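Local coordinates for putative glucose-6-phosphate 1-epimerase (Salmonella typhimurium, PDB 2HTA), which probably interconverts the alpha and beta anomers of glucose 6-phosphate, as a member of the glucose-6-phosphate 1-epimerase family, at residues 19-23 and 43-47; 195-199 and 208-212. One frame throughout, in Å; residues are numbered along the deposited sequence.

Contact 1: residues 19-23 and 43-47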
# COMPACT_ATOMS: atom_id res chain seq x y z
N LYS A 19 19.36 0.86 0.73
CA LYS A 19 19.85 1.31 -0.61
C LYS A 19 19.28 2.70 -1.00
O LYS A 19 20.01 3.60 -1.44
CB LYS A 19 19.50 0.28 -1.67
CG LYS A 19 20.41 -0.95 -1.68
CD LYS A 19 20.29 -1.68 -3.06
N ILE A 20 18.00 2.90 -0.71
CA ILE A 20 17.33 4.10 -1.12
C ILE A 20 17.90 5.26 -0.29
O ILE A 20 18.17 6.34 -0.80
CB ILE A 20 15.77 3.94 -0.87
CG1 ILE A 20 15.22 2.95 -1.90
CG2 ILE A 20 15.07 5.33 -0.94
CD1 ILE A 20 13.76 2.50 -1.63
N PHE A 21 18.06 5.03 1.01
CA PHE A 21 18.52 6.13 1.88
C PHE A 21 20.03 6.41 1.71
O PHE A 21 20.53 7.44 2.17
CB PHE A 21 18.20 5.80 3.32
CG PHE A 21 16.75 6.07 3.67
CD1 PHE A 21 16.38 7.28 4.20
CD2 PHE A 21 15.78 5.12 3.39
CE1 PHE A 21 15.04 7.58 4.47
CE2 PHE A 21 14.42 5.40 3.67
CZ PHE A 21 14.08 6.64 4.21
N ALA A 22 20.73 5.51 1.01
CA ALA A 22 22.16 5.72 0.68
C ALA A 22 22.33 6.51 -0.60
O ALA A 22 23.43 7.01 -0.90
CB ALA A 22 22.87 4.36 0.59
N LEU A 23 21.25 6.68 -1.38
CA LEU A 23 21.32 7.40 -2.67
C LEU A 23 21.72 8.89 -2.55
O LEU A 23 21.39 9.52 -1.53
CB LEU A 23 19.98 7.30 -3.41
CG LEU A 23 19.49 5.93 -3.86
CD1 LEU A 23 18.06 6.03 -4.28
CD2 LEU A 23 20.31 5.41 -5.00
N LEU A 43 12.58 9.33 -6.77
CA LEU A 43 12.09 9.02 -5.40
C LEU A 43 12.07 10.31 -4.54
O LEU A 43 12.94 11.16 -4.70
CB LEU A 43 13.00 8.00 -4.67
CG LEU A 43 13.30 6.74 -5.49
CD1 LEU A 43 14.12 5.72 -4.69
CD2 LEU A 43 11.96 6.08 -5.95
N ILE A 44 11.09 10.41 -3.66
CA ILE A 44 11.04 11.45 -2.65
C ILE A 44 11.35 10.79 -1.31
O ILE A 44 10.68 9.85 -0.88
CB ILE A 44 9.66 12.15 -2.59
CG1 ILE A 44 9.24 12.70 -4.00
CG2 ILE A 44 9.65 13.19 -1.45
CD1 ILE A 44 10.17 13.83 -4.57
N VAL A 45 12.42 11.27 -0.66
CA VAL A 45 12.93 10.62 0.51
C VAL A 45 12.81 11.58 1.72
O VAL A 45 13.26 12.71 1.65
CB VAL A 45 14.41 10.16 0.34
CG1 VAL A 45 14.92 9.56 1.63
CG2 VAL A 45 14.57 9.15 -0.86
N VAL A 46 12.17 11.10 2.78
CA VAL A 46 11.98 11.82 4.02
C VAL A 46 13.03 11.28 5.00
O VAL A 46 13.00 10.11 5.41
CB VAL A 46 10.55 11.56 4.62
CG1 VAL A 46 10.39 12.26 6.02
CG2 VAL A 46 9.44 12.02 3.67
N ASP A 47 13.97 12.12 5.39
CA ASP A 47 14.92 11.69 6.40
C ASP A 47 14.79 12.74 7.52
O ASP A 47 15.44 13.81 7.47
CB ASP A 47 16.32 11.69 5.78
CG ASP A 47 17.41 11.22 6.75
OD1 ASP A 47 17.17 11.10 7.97
OD2 ASP A 47 18.55 10.98 6.28
O HOH W 1 19.49 10.08 3.87
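Ile20 and Phe21 of helix 14-22, with Leu23 just beyond it, lie against Leu43 and Val45 of strand 41-48, and most of the contact is apolar. The methyl CG2 of Ile20 is shared between two strand side chains, standing 3.9 Å from CD1 of Leu43 and equally far from CG2 of Val45. A chi1 of -72° sets CG1 of Ile20 beside the backbone N and CG2 anti to it; CG2 makes the two closer contacts, and CG1 adds one to the same Leu43 methyl, CD1, at 4.1 Å. Leu43 CD1 also receives CD1 of Leu23 at 4.0 Å, and Leu43 crosses both Ile20 and Leu23 at about a right angle. Val45 divides its branches: CG2 serves Ile20, while CG1, anti to the backbone N (chi1 177°), reaches the aromatic ring, 3.5 Å from CE1 of Phe21.

The polar side of the contact begins at that same ring. Phe21 CE1 is 3.4 Å from the carbonyl oxygen of Val46, which lies at the ring edge near its plane, where the aromatic C-H groups carry partial positive charge. A water links the backbone of Phe21 to the carboxylate of Asp47: it donates to OD2 of Asp47 at 2.7 Å and, weakly, to O of Phe21 at 3.3 Å.

Ile20 also packs on Leu63, and Phe21 touches Lys52 and Ser64, so the helix end lies across several strands of the sheet. With no direct hydrogen bond between the segments, the helix is held here by apolar packing of aliphatic side chains and of the Phe21 ring on Val45, supplemented by the ring-edge contact to Val46 O and a water bridge with one weak arm.

Contact 2: residues 195-199 and 208-212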
# COMPACT_ATOMS: atom_id res chain seq x y z
N LEU A 195 -10.72 -8.96 12.12
CA LEU A 195 -11.20 -9.21 10.73
C LEU A 195 -12.67 -9.61 10.59
O LEU A 195 -13.15 -9.87 9.46
CB LEU A 195 -10.30 -10.24 10.04
CG LEU A 195 -8.86 -9.77 9.78
CD1 LEU A 195 -7.98 -10.96 9.34
CD2 LEU A 195 -8.72 -8.60 8.81
N GLY A 196 -13.39 -9.62 11.70
CA GLY A 196 -14.83 -9.86 11.63
C GLY A 196 -15.21 -11.31 11.39
O GLY A 196 -14.64 -12.23 12.01
N ASP A 197 -16.20 -11.54 10.52
CA ASP A 197 -16.76 -12.87 10.39
C ASP A 197 -16.69 -13.42 8.96
O ASP A 197 -15.85 -14.31 8.68
CB ASP A 197 -18.18 -12.96 11.07
CG ASP A 197 -19.20 -11.90 10.57
OD1 ASP A 197 -18.99 -11.15 9.56
OD2 ASP A 197 -20.29 -11.88 11.21
N ARG A 198 -17.55 -12.93 8.08
CA ARG A 198 -17.59 -13.52 6.70
C ARG A 198 -16.43 -13.07 5.85
O ARG A 198 -15.95 -11.92 5.98
CB ARG A 198 -18.91 -13.19 6.02
CG ARG A 198 -20.08 -13.78 6.84
CD ARG A 198 -21.48 -13.68 6.14
NE ARG A 198 -22.35 -14.68 6.81
CZ ARG A 198 -22.58 -15.91 6.36
NH1 ARG A 198 -22.07 -16.34 5.20
NH2 ARG A 198 -23.37 -16.72 7.07
N PHE A 199 -16.00 -13.94 4.93
CA PHE A 199 -14.94 -13.63 4.00
C PHE A 199 -15.11 -14.42 2.71
O PHE A 199 -15.84 -15.43 2.68
CB PHE A 199 -13.53 -13.93 4.55
CG PHE A 199 -13.33 -15.36 4.98
CD1 PHE A 199 -12.79 -16.29 4.08
CD2 PHE A 199 -13.62 -15.77 6.27
CE1 PHE A 199 -12.56 -17.62 4.47
CE2 PHE A 199 -13.39 -17.11 6.67
CZ PHE A 199 -12.87 -18.04 5.74
N GLU A 208 -17.38 -18.64 0.32
CA GLU A 208 -17.57 -17.74 1.48
C GLU A 208 -17.39 -18.54 2.77
O GLU A 208 -18.03 -19.60 2.97
CB GLU A 208 -18.96 -17.13 1.41
CG GLU A 208 -19.25 -16.10 2.49
CD GLU A 208 -20.16 -15.02 2.00
OE1 GLU A 208 -20.86 -14.49 2.85
OE2 GLU A 208 -20.15 -14.69 0.78
N GLY A 209 -16.52 -18.04 3.64
CA GLY A 209 -16.27 -18.63 4.92
C GLY A 209 -16.75 -17.74 6.04
O GLY A 209 -17.18 -16.61 5.82
N VAL A 210 -16.69 -18.25 7.27
CA VAL A 210 -17.09 -17.46 8.42
C VAL A 210 -16.07 -17.71 9.51
O VAL A 210 -15.90 -18.86 9.91
CB VAL A 210 -18.51 -17.84 8.94
CG1 VAL A 210 -18.84 -17.04 10.23
CG2 VAL A 210 -19.61 -17.54 7.89
N LEU A 211 -15.41 -16.65 9.97
CA LEU A 211 -14.57 -16.71 11.20
C LEU A 211 -15.45 -16.53 12.40
O LEU A 211 -16.46 -15.79 12.35
CB LEU A 211 -13.46 -15.63 11.19
CG LEU A 211 -12.41 -15.67 10.09
CD1 LEU A 211 -11.58 -14.43 10.13
CD2 LEU A 211 -11.49 -16.96 10.05
N THR A 212 -15.15 -17.21 13.49
CA THR A 212 -15.97 -17.02 14.68
C THR A 212 -15.30 -16.08 15.66
O THR A 212 -15.92 -15.68 16.62
CB THR A 212 -16.22 -18.32 15.42
OG1 THR A 212 -14.95 -18.91 15.67
CG2 THR A 212 -17.10 -19.26 14.54
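The ring of Phe199 lies flat over the backbone of Gly209, whose CA sits 3.8 Å from the ring centroid and 19° off the normal, a CH-pi contact. With CG held between the backbone N and the carbonyl carbon (chi1 58°), the ring folds back over its cross-strand partner and packs directly on the glycine backbone, CA lying over one face, offset toward the rim. Ring atom CE2 continues to CG of Leu211 at 3.8 Å. Phe199 and Gly209 form an antiparallel hydrogen-bonded pair, with Phe199 N to Gly209 O (3.1 Å) and Gly209 N to Phe199 O (2.9 Å). A further bond runs from Leu211 N to Asp197 O at 2.7 Å.

Arg198 and Val210, a non-hydrogen-bonded pair, point to the other face. CG2 of Val210 lies over the centre of the guanidinium group, 3.7 Å from CZ of Arg198. At the guanidinium edge NH1 of Arg198 forms a salt bridge with OE1 of Glu208 (3.2 Å), approached on its anti side but from out of the carboxylate plane, the two planes being 64° apart.

The contact belongs to the antiparallel hairpin of strands 198-201 and 207-210; strand 222-226 pairs with 198-201, and its residue Tyr226 touches Leu195 and Leu211.

Overall arrangement
Contact 1 and contact 2 lie on opposite sides of the chain's centre, their own centres about 40 Å apart, and share no secondary-structure element. Residues 19-23 and 43-47 bring a helix end onto a sheet, a largely buried junction that relies on apolar packing and has a single water between the two segments, weakly bound on the helix side. Residues 195-199 and 208-212 instead pair two strands of one hairpin, so direct backbone hydrogen bonds dominate; the face with the exposed Arg198 and Val210 carries a salt bridge, while the face with the buried Phe199 packs an aromatic ring on glycine. Contact 2 also buries about twice the area, 497 against 246 Å².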